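SnoaL-like domain-containing protein (Burkholderia thailandensis E264, PDB 3H3H) is of unknown function but adopts the SnoaL-like fold of the NTF2 clan, whose cone-shaped pocket probably binds a small molecule. Local coordinates at residues I18-W21 / D27-L30; F37-P42 / A63-A68. One frame throughout, in Å; residues are numbered along the deposited sequence.

Interaction 1: I18-W21 / D27-L30; sequences IDAW and DAIL
Ile29 lays its side chain across the indole of Trp21, and this CH-pi contact dominates the meeting of helix 7-22 with the short helix 26-30. CD1 of Ile29 sits over the middle of the six-membered ring, 3.7 Å from its centroid and only 15° from the ring normal. The other branch works beside it: CG2 of Ile29 comes within 3.5 Å of NE1 of Trp21, at the pyrrole side of the indole. CG1 lies over the five-membered ring, while CG2 sits above and just beyond the NE1 rim, the isoleucine crossing the tryptophan at about a right angle. With CG1 placed beside the backbone N (chi1 -66°) and the chain extended beyond it (chi2 160°), CD1 is carried out over the indole.

Plain apolar packing continues the contact next to the ring. The methyl CB of Ala20 rests 3.7 Å from CG1 of Ile29 and 3.8 Å from CB of Ala28. Such small side chains let the helices come close, the CA atoms of Ala20 and Ile29 being 5.2 Å apart. No hydrogen bond joins the two segments.

Farther round, Trp17, Phe77 and Trp65 also meet the Trp21 ring, placing it in an aromatic cluster. This pairing of two consecutive N-terminal helices is part of the NTF2-like cone fold, in which they pack beside the curved sheet and probably help to wall the pocket.

Interaction 2: F37-P42 / A63-A68; sequences FEMSSP and AYWREA
Phe37 and Trp65 approach from opposite directions across the interior of the NTF2-like cone, one from strand 37-40 of the mixed sheet, the other from helix 58-71. Their rings are neither stacked nor perpendicular: the planes lie at 38° and the centroids of the Phe37 ring and the Trp65 six-membered ring are 5.7 Å apart. The touching is done by the far ends, CZ of Phe37 reaching 3.7 Å from CH2 of Trp65. On the phenylalanine, CG lies between the backbone N and the carbonyl carbon (chi1 78°), which directs the ring off the strand toward helix 58-71.

Two residues along the strand, the selenomethionine at position 39 meets the same indole differently. Its selenium lies at the rim of the six-membered ring, close to the ring plane, in a Met-aromatic contact. The Met39 chain leaves with CG anti to the backbone N and then bends, bringing the selenium rather than the terminal methyl against the indole. Val61, from the same helix as Trp65, also packs on both Phe37 and Met39, while Ala116 and Ala118 of strand 113-121 touch Met39. The nearest approach of the selenium is to CZ2 of Trp65, with SE of Met39 4.0 Å from that carbon.

Overall arrangement
Trp65 joins the two contacts, whose centres are about 13 Å apart. Its indole meets that of Trp21 edge-to-face, with CG of Trp65 3.6 Å from CH2 of Trp21, and its CZ3 lies 3.7 Å from CG2 of Ile29. Leu30 bridges as well: its CD2 is 3.8 Å from CZ3 of Trp65 and 4.2 Å from CE1 of Phe37. Interactions 1 and 2 thus share one apolar cluster, the first between two helices, the second between helix 58-71 and strand 37-40. An unidentified ligand, probably from the crystallisation liquor, lies about 3 Å from the Trp65 side chain and about 4 Å from that of Trp21, and Ser41 OG hydrogen-bonds to it, consistent with a pocket at this junction.

Interaction 1: I18-W21 / D27-L30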
loop_
_atom_site.group_PDB
_atom_site.type_symbol
_atom_site.label_atom_id
_atom_site.label_comp_id
_atom_site.label_asym_id
_atom_site.label_seq_id
_atom_site.Cartn_x
_atom_site.Cartn_y
_atom_site.Cartn_z
ATOM N N ILE B 18 -3.881 -14.181 5.859
ATOM C CA ILE B 18 -4.664 -14.846 4.813
ATOM C C ILE B 18 -5.368 -16.094 5.380
ATOM O O ILE B 18 -6.555 -16.306 5.162
ATOM C CB ILE B 18 -3.778 -15.239 3.641
ATOM C CG1 ILE B 18 -3.295 -14.009 2.894
ATOM C CG2 ILE B 18 -4.499 -16.222 2.658
ATOM C CD1 ILE B 18 -4.341 -13.317 2.049
ATOM N N ASP B 19 -4.624 -16.877 6.119
ATOM C CA ASP B 19 -5.194 -18.114 6.671
ATOM C C ASP B 19 -6.293 -17.793 7.656
ATOM O O ASP B 19 -7.258 -18.546 7.716
ATOM C CB ASP B 19 -4.131 -18.956 7.335
ATOM C CG ASP B 19 -3.223 -19.656 6.324
ATOM O OD1 ASP B 19 -3.474 -19.592 5.107
ATOM O OD2 ASP B 19 -2.242 -20.262 6.753
ATOM N N ALA B 20 -6.171 -16.710 8.421
ATOM C CA ALA B 20 -7.178 -16.385 9.436
ATOM C C ALA B 20 -8.497 -15.988 8.756
ATOM O O ALA B 20 -9.587 -16.422 9.159
ATOM C CB ALA B 20 -6.699 -15.270 10.357
ATOM N N TRP B 21 -8.403 -15.161 7.727
ATOM C CA TRP B 21 -9.551 -14.815 6.926
ATOM C C TRP B 21 -10.187 -16.046 6.295
ATOM O O TRP B 21 -11.400 -16.250 6.376
ATOM C CB TRP B 21 -9.169 -13.782 5.856
ATOM C CG TRP B 21 -9.182 -12.393 6.474
ATOM C CD1 TRP B 21 -8.117 -11.684 6.923
ATOM C CD2 TRP B 21 -10.340 -11.599 6.721
ATOM N NE1 TRP B 21 -8.532 -10.493 7.424
ATOM C CE2 TRP B 21 -9.890 -10.410 7.303
ATOM C CE3 TRP B 21 -11.711 -11.765 6.493
ATOM C CZ2 TRP B 21 -10.750 -9.422 7.710
ATOM C CZ3 TRP B 21 -12.566 -10.743 6.884
ATOM C CH2 TRP B 21 -12.067 -9.584 7.462
ATOM N N ASP B 27 -11.544 -14.087 15.756
ATOM C CA ASP B 27 -10.566 -13.918 16.826
ATOM C C ASP B 27 -9.147 -13.979 16.265
ATOM O O ASP B 27 -8.312 -13.189 16.665
ATOM C CB ASP B 27 -10.763 -15.005 17.879
ATOM C CG ASP B 27 -9.846 -14.850 19.052
ATOM O OD1 ASP B 27 -10.113 -13.892 19.831
ATOM O OD2 ASP B 27 -8.908 -15.661 19.200
ATOM N N ALA B 28 -8.879 -14.908 15.354
ATOM C CA ALA B 28 -7.534 -15.010 14.807
ATOM C C ALA B 28 -7.170 -13.766 14.000
ATOM O O ALA B 28 -6.050 -13.241 14.070
ATOM C CB ALA B 28 -7.414 -16.275 13.925
ATOM N N ILE B 29 -8.101 -13.328 13.194
ATOM C CA ILE B 29 -7.883 -12.111 12.389
ATOM C C ILE B 29 -7.507 -10.937 13.294
ATOM O O ILE B 29 -6.460 -10.295 13.073
ATOM C CB ILE B 29 -9.130 -11.749 11.582
ATOM C CG1 ILE B 29 -9.426 -12.825 10.512
ATOM C CG2 ILE B 29 -8.977 -10.372 10.914
ATOM C CD1 ILE B 29 -10.894 -12.745 10.063
ATOM N N LEU B 30 -8.323 -10.703 14.321
ATOM C CA LEU B 30 -8.206 -9.531 15.205
ATOM C C LEU B 30 -6.951 -9.613 16.053
ATOM O O LEU B 30 -6.493 -8.583 16.541
ATOM C CB LEU B 30 -9.456 -9.325 16.038
ATOM C CG LEU B 30 -10.641 -8.741 15.273
ATOM C CD1 LEU B 30 -11.885 -8.690 16.076
ATOM C CD2 LEU B 30 -10.344 -7.315 14.774
#

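Interaction 2: F37-P42 / A63-A68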
loop_
_atom_site.group_PDB
_atom_site.type_symbol
_atom_site.label_atom_id
_atom_site.label_comp_id
_atom_site.label_asym_id
_atom_site.label_seq_id
_atom_site.Cartn_x
_atom_site.Cartn_y
_atom_site.Cartn_z
ATOM N N PHE B 37 -6.919 0.244 16.354
ATOM C CA PHE B 37 -6.391 0.360 14.989
ATOM C C PHE B 37 -7.334 1.076 14.044
ATOM O O PHE B 37 -8.585 1.001 14.155
ATOM C CB PHE B 37 -6.029 -1.019 14.418
ATOM C CG PHE B 37 -7.185 -1.824 13.932
ATOM C CD1 PHE B 37 -7.922 -2.624 14.820
ATOM C CD2 PHE B 37 -7.480 -1.900 12.593
ATOM C CE1 PHE B 37 -8.965 -3.390 14.358
ATOM C CE2 PHE B 37 -8.540 -2.657 12.146
ATOM C CZ PHE B 37 -9.261 -3.419 13.026
ATOM N N GLU B 38 -6.728 1.772 13.092
ATOM C CA GLU B 38 -7.471 2.514 12.105
ATOM C C GLU B 38 -7.596 1.669 10.873
ATOM O O GLU B 38 -6.605 1.093 10.420
ATOM C CB GLU B 38 -6.723 3.780 11.731
ATOM C CG GLU B 38 -6.584 4.786 12.825
ATOM C CD GLU B 38 -5.772 5.973 12.337
ATOM O OE1 GLU B 38 -6.325 6.759 11.552
ATOM O OE2 GLU B 38 -4.577 6.088 12.700
HETATM N N MSE B 39 -8.799 1.666 10.302
HETATM C CA MSE B 39 -9.115 0.916 9.070
HETATM C C MSE B 39 -9.668 1.868 8.037
HETATM O O MSE B 39 -10.561 2.681 8.346
HETATM C CB MSE B 39 -10.106 -0.239 9.315
HETATM C CG MSE B 39 -10.414 -1.135 8.074
HETATM SE SE MSE B 39 -8.816 -2.064 7.545
HETATM C CE MSE B 39 -9.147 -2.167 5.639
ATOM N N SER B 40 -9.025 1.932 6.871
ATOM C CA SER B 40 -9.511 2.684 5.727
ATOM C C SER B 40 -9.860 1.761 4.606
ATOM O O SER B 40 -9.071 0.900 4.262
ATOM C CB SER B 40 -8.424 3.622 5.270
ATOM O OG SER B 40 -8.720 4.156 4.030
ATOM N N SER B 41 -11.059 1.890 4.064
ATOM C CA SER B 41 -11.401 1.077 2.906
ATOM C C SER B 41 -12.482 1.728 2.049
ATOM O O SER B 41 -13.429 2.304 2.586
ATOM C CB SER B 41 -11.966 -0.259 3.344
ATOM O OG SER B 41 -12.343 -1.046 2.230
ATOM N N PRO B 42 -12.397 1.570 0.733
ATOM C CA PRO B 42 -13.524 2.004 -0.105
ATOM C C PRO B 42 -14.832 1.324 0.318
ATOM O O PRO B 42 -15.929 1.887 0.122
ATOM C CB PRO B 42 -13.103 1.543 -1.499
ATOM C CG PRO B 42 -11.584 1.629 -1.399
ATOM C CD PRO B 42 -11.263 1.106 -0.074
ATOM N N ALA B 63 -17.179 -5.500 14.117
ATOM C CA ALA B 63 -18.619 -5.674 13.864
ATOM C C ALA B 63 -18.860 -5.876 12.377
ATOM O O ALA B 63 -19.655 -6.706 11.981
ATOM C CB ALA B 63 -19.416 -4.483 14.411
ATOM N N TYR B 64 -18.158 -5.099 11.573
ATOM C CA TYR B 64 -18.279 -5.212 10.130
ATOM C C TYR B 64 -17.683 -6.499 9.628
ATOM O O TYR B 64 -18.269 -7.201 8.800
ATOM C CB TYR B 64 -17.636 -4.023 9.440
ATOM C CG TYR B 64 -18.568 -2.811 9.484
ATOM C CD1 TYR B 64 -19.626 -2.692 8.606
ATOM C CD2 TYR B 64 -18.407 -1.818 10.469
ATOM C CE1 TYR B 64 -20.497 -1.600 8.690
ATOM C CE2 TYR B 64 -19.248 -0.733 10.540
ATOM C CZ TYR B 64 -20.279 -0.620 9.666
ATOM O OH TYR B 64 -21.092 0.485 9.787
ATOM N N TRP B 65 -16.498 -6.822 10.114
ATOM C CA TRP B 65 -15.896 -8.071 9.674
ATOM C C TRP B 65 -16.710 -9.302 10.073
ATOM O O TRP B 65 -16.767 -10.292 9.296
ATOM C CB TRP B 65 -14.460 -8.161 10.178
ATOM C CG TRP B 65 -13.574 -7.090 9.596
ATOM C CD1 TRP B 65 -13.923 -6.192 8.633
ATOM C CD2 TRP B 65 -12.231 -6.805 9.972
ATOM N NE1 TRP B 65 -12.878 -5.371 8.365
ATOM C CE2 TRP B 65 -11.806 -5.745 9.153
ATOM C CE3 TRP B 65 -11.330 -7.376 10.894
ATOM C CZ2 TRP B 65 -10.561 -5.191 9.261
ATOM C CZ3 TRP B 65 -10.074 -6.853 10.999
ATOM C CH2 TRP B 65 -9.694 -5.761 10.175
ATOM N N ARG B 66 -17.279 -9.276 11.283
ATOM C CA ARG B 66 -18.129 -10.319 11.776
ATOM C C ARG B 66 -19.286 -10.504 10.810
ATOM O O ARG B 66 -19.597 -11.645 10.432
ATOM C CB ARG B 66 -18.597 -10.031 13.206
ATOM C CG ARG B 66 -19.446 -11.120 13.879
ATOM C CD ARG B 66 -19.780 -10.773 15.347
ATOM N NE ARG B 66 -18.558 -10.548 16.087
ATOM C CZ ARG B 66 -18.089 -9.367 16.483
ATOM N NH1 ARG B 66 -18.769 -8.239 16.307
ATOM N NH2 ARG B 66 -16.913 -9.323 17.060
ATOM N N GLU B 67 -19.900 -9.396 10.390
ATOM C CA GLU B 67 -21.005 -9.498 9.469
ATOM C C GLU B 67 -20.580 -9.925 8.072
ATOM O O GLU B 67 -21.306 -10.704 7.424
ATOM C CB GLU B 67 -21.782 -8.197 9.433
ATOM C CG GLU B 67 -23.074 -8.253 8.639
ATOM C CD GLU B 67 -24.114 -9.266 9.145
ATOM O OE1 GLU B 67 -24.032 -9.760 10.297
ATOM O OE2 GLU B 67 -25.034 -9.574 8.383
ATOM N N ALA B 68 -19.390 -9.479 7.633
ATOM C CA ALA B 68 -18.829 -9.953 6.360
ATOM C C ALA B 68 -18.731 -11.451 6.346
ATOM O O ALA B 68 -19.107 -12.077 5.348
ATOM C CB ALA B 68 -17.463 -9.405 6.110
#